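Long-range contact in probable porin (Pseudomonas aeruginosa, PDB 4FT6), which is an outer-membrane beta-barrel channel of the OprD family that probably lets small solutes cross the outer membrane: residues A230-F235 with R251-F256. Numbering follows the deposited sequence.
Sequences ASVGLF and RALTGF
The Phe256 ring overlaps Ser231, turning one face to the serine CB, which sits 4.1 Å from the ring centroid in a CH-pi contact. Its chi1 of 66° sets CG between its own backbone N and carbonyl carbon, and the ring reaches across to the neighbouring strand, where CE2 and CZ lie nearest Ser231 CB. On this same face of the sheet, Thr254 directs CG2 over the backbone of Gly233, 3.7 Å from Gly233 O, while its OG1 is hydrogen-bonded to Val290 N. Farther along, Phe235 packs CB against Ala252 CB, and its ring, lying edge-on to Ala252 O, meets that of Tyr214; its side chain also touches Met279 and Pro288 of loops. Aliphatic groups meet on the opposite face, that of Val232, Leu234 and Leu253. Leu234 brings CD1 within 3.4 Å of Ala252 O and 3.6 Å of Arg251 CG; Val232 CG2 meets Leu253 CD1 at 4.0 Å. The Arg251 guanidinium makes a cation-pi contact with Tyr274 on the next strand. Between these two layers the antiparallel strands share six backbone hydrogen bonds, two in each of the pairs Ser231-Phe256, Gly233-Thr254 and Phe235-Ala252. Two non-hydrogen-bonded pairs alternate with these, Val232-Gly255, whose CA atoms are 3.9 Å apart, and Leu234-Leu253. The strands form a hairpin in the porin barrel wall, and backbone bonds from Val232 to Leu217 and from Leu253 to Arg272 continue the sheet on its two sides. Paired amides thus satisfy the backbone polar groups facing across the hairpin, while CH-pi and aliphatic contacts add uncharged packing on both faces.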
loop_
_atom_site.group_PDB
_atom_site.type_symbol
_atom_site.label_atom_id
_atom_site.label_comp_id
_atom_site.label_asym_id
_atom_site.label_seq_id
_atom_site.Cartn_x
_atom_site.Cartn_y
_atom_site.Cartn_z
ATOM N N ALA A 230 -6.485 -7.194 -17.942
ATOM C CA ALA A 230 -5.094 -6.986 -18.341
ATOM C C ALA A 230 -4.634 -5.595 -17.914
ATOM O O ALA A 230 -5.323 -4.590 -18.133
ATOM C CB ALA A 230 -4.938 -7.152 -19.841
ATOM N N SER A 231 -3.467 -5.532 -17.290
ATOM C CA SER A 231 -2.905 -4.251 -16.894
ATOM C C SER A 231 -1.406 -4.256 -17.124
ATOM O O SER A 231 -0.746 -5.290 -16.969
ATOM C CB SER A 231 -3.212 -3.948 -15.425
ATOM O OG SER A 231 -2.331 -2.960 -14.912
ATOM N N VAL A 232 -0.877 -3.099 -17.507
ATOM C CA VAL A 232 0.560 -2.915 -17.620
ATOM C C VAL A 232 0.913 -1.493 -17.172
ATOM O O VAL A 232 0.212 -0.543 -17.513
ATOM C CB VAL A 232 1.044 -3.205 -19.058
ATOM C CG1 VAL A 232 0.220 -2.424 -20.067
ATOM C CG2 VAL A 232 2.518 -2.894 -19.200
ATOM N N GLY A 233 1.966 -1.353 -16.371
ATOM C CA GLY A 233 2.440 -0.043 -15.972
ATOM C C GLY A 233 3.940 0.108 -16.173
ATOM O O GLY A 233 4.671 -0.887 -16.213
ATOM N N LEU A 234 4.403 1.352 -16.295
ATOM C CA LEU A 234 5.831 1.636 -16.402
ATOM C C LEU A 234 6.242 2.836 -15.549
ATOM O O LEU A 234 5.661 3.918 -15.660
ATOM C CB LEU A 234 6.220 1.891 -17.857
ATOM C CG LEU A 234 7.708 2.170 -18.080
ATOM C CD1 LEU A 234 8.525 0.961 -17.633
ATOM C CD2 LEU A 234 7.964 2.486 -19.541
ATOM N N PHE A 235 7.236 2.641 -14.687
ATOM C CA PHE A 235 7.819 3.751 -13.942
ATOM C C PHE A 235 9.137 4.115 -14.597
ATOM O O PHE A 235 9.941 3.238 -14.923
ATOM C CB PHE A 235 8.121 3.347 -12.500
ATOM C CG PHE A 235 6.907 3.254 -11.617
ATOM C CD1 PHE A 235 6.162 2.074 -11.536
ATOM C CD2 PHE A 235 6.520 4.344 -10.830
ATOM C CE1 PHE A 235 5.035 1.997 -10.694
ATOM C CE2 PHE A 235 5.394 4.270 -9.993
ATOM C CZ PHE A 235 4.654 3.099 -9.920
ATOM N N ARG A 251 14.070 2.199 -14.422
ATOM C CA ARG A 251 12.878 2.027 -15.226
ATOM C C ARG A 251 12.316 0.762 -14.585
ATOM O O ARG A 251 13.078 -0.153 -14.257
ATOM C CB ARG A 251 13.262 1.844 -16.710
ATOM C CG ARG A 251 12.106 1.598 -17.700
ATOM C CD ARG A 251 12.479 1.864 -19.207
ATOM N NE ARG A 251 13.626 1.103 -19.726
ATOM C CZ ARG A 251 13.570 0.142 -20.655
ATOM N NH1 ARG A 251 12.415 -0.221 -21.201
ATOM N NH2 ARG A 251 14.684 -0.464 -21.042
ATOM N N ALA A 252 11.015 0.727 -14.324
ATOM C CA ALA A 252 10.428 -0.441 -13.673
ATOM C C ALA A 252 9.132 -0.835 -14.361
ATOM O O ALA A 252 8.171 -0.061 -14.373
ATOM C CB ALA A 252 10.178 -0.155 -12.200
ATOM N N LEU A 253 9.105 -2.041 -14.928
ATOM C CA LEU A 253 7.938 -2.528 -15.663
ATOM C C LEU A 253 7.173 -3.574 -14.860
ATOM O O LEU A 253 7.774 -4.388 -14.144
ATOM C CB LEU A 253 8.378 -3.129 -16.999
ATOM C CG LEU A 253 7.367 -3.851 -17.897
ATOM C CD1 LEU A 253 6.534 -2.878 -18.719
ATOM C CD2 LEU A 253 8.104 -4.807 -18.817
ATOM N N THR A 254 5.850 -3.545 -14.985
ATOM C CA THR A 254 4.977 -4.501 -14.319
ATOM C C THR A 254 3.755 -4.686 -15.196
ATOM O O THR A 254 3.385 -3.789 -15.953
ATOM C CB THR A 254 4.529 -4.011 -12.914
ATOM O OG1 THR A 254 3.500 -4.873 -12.410
ATOM C CG2 THR A 254 3.973 -2.589 -12.981
ATOM N N GLY A 255 3.131 -5.849 -15.100
ATOM C CA GLY A 255 1.932 -6.118 -15.866
ATOM C C GLY A 255 1.385 -7.471 -15.470
ATOM O O GLY A 255 2.118 -8.330 -14.977
ATOM N N PHE A 256 0.092 -7.675 -15.661
ATOM C CA PHE A 256 -0.464 -8.992 -15.422
ATOM C C PHE A 256 -1.651 -9.242 -16.322
ATOM O O PHE A 256 -2.150 -8.334 -16.994
ATOM C CB PHE A 256 -0.906 -9.135 -13.971
ATOM C CG PHE A 256 -2.057 -8.232 -13.596
ATOM C CD1 PHE A 256 -3.363 -8.559 -13.947
ATOM C CD2 PHE A 256 -1.839 -7.065 -12.866
ATOM C CE1 PHE A 256 -4.428 -7.733 -13.613
ATOM C CE2 PHE A 256 -2.912 -6.231 -12.516
ATOM C CZ PHE A 256 -4.207 -6.570 -12.894
#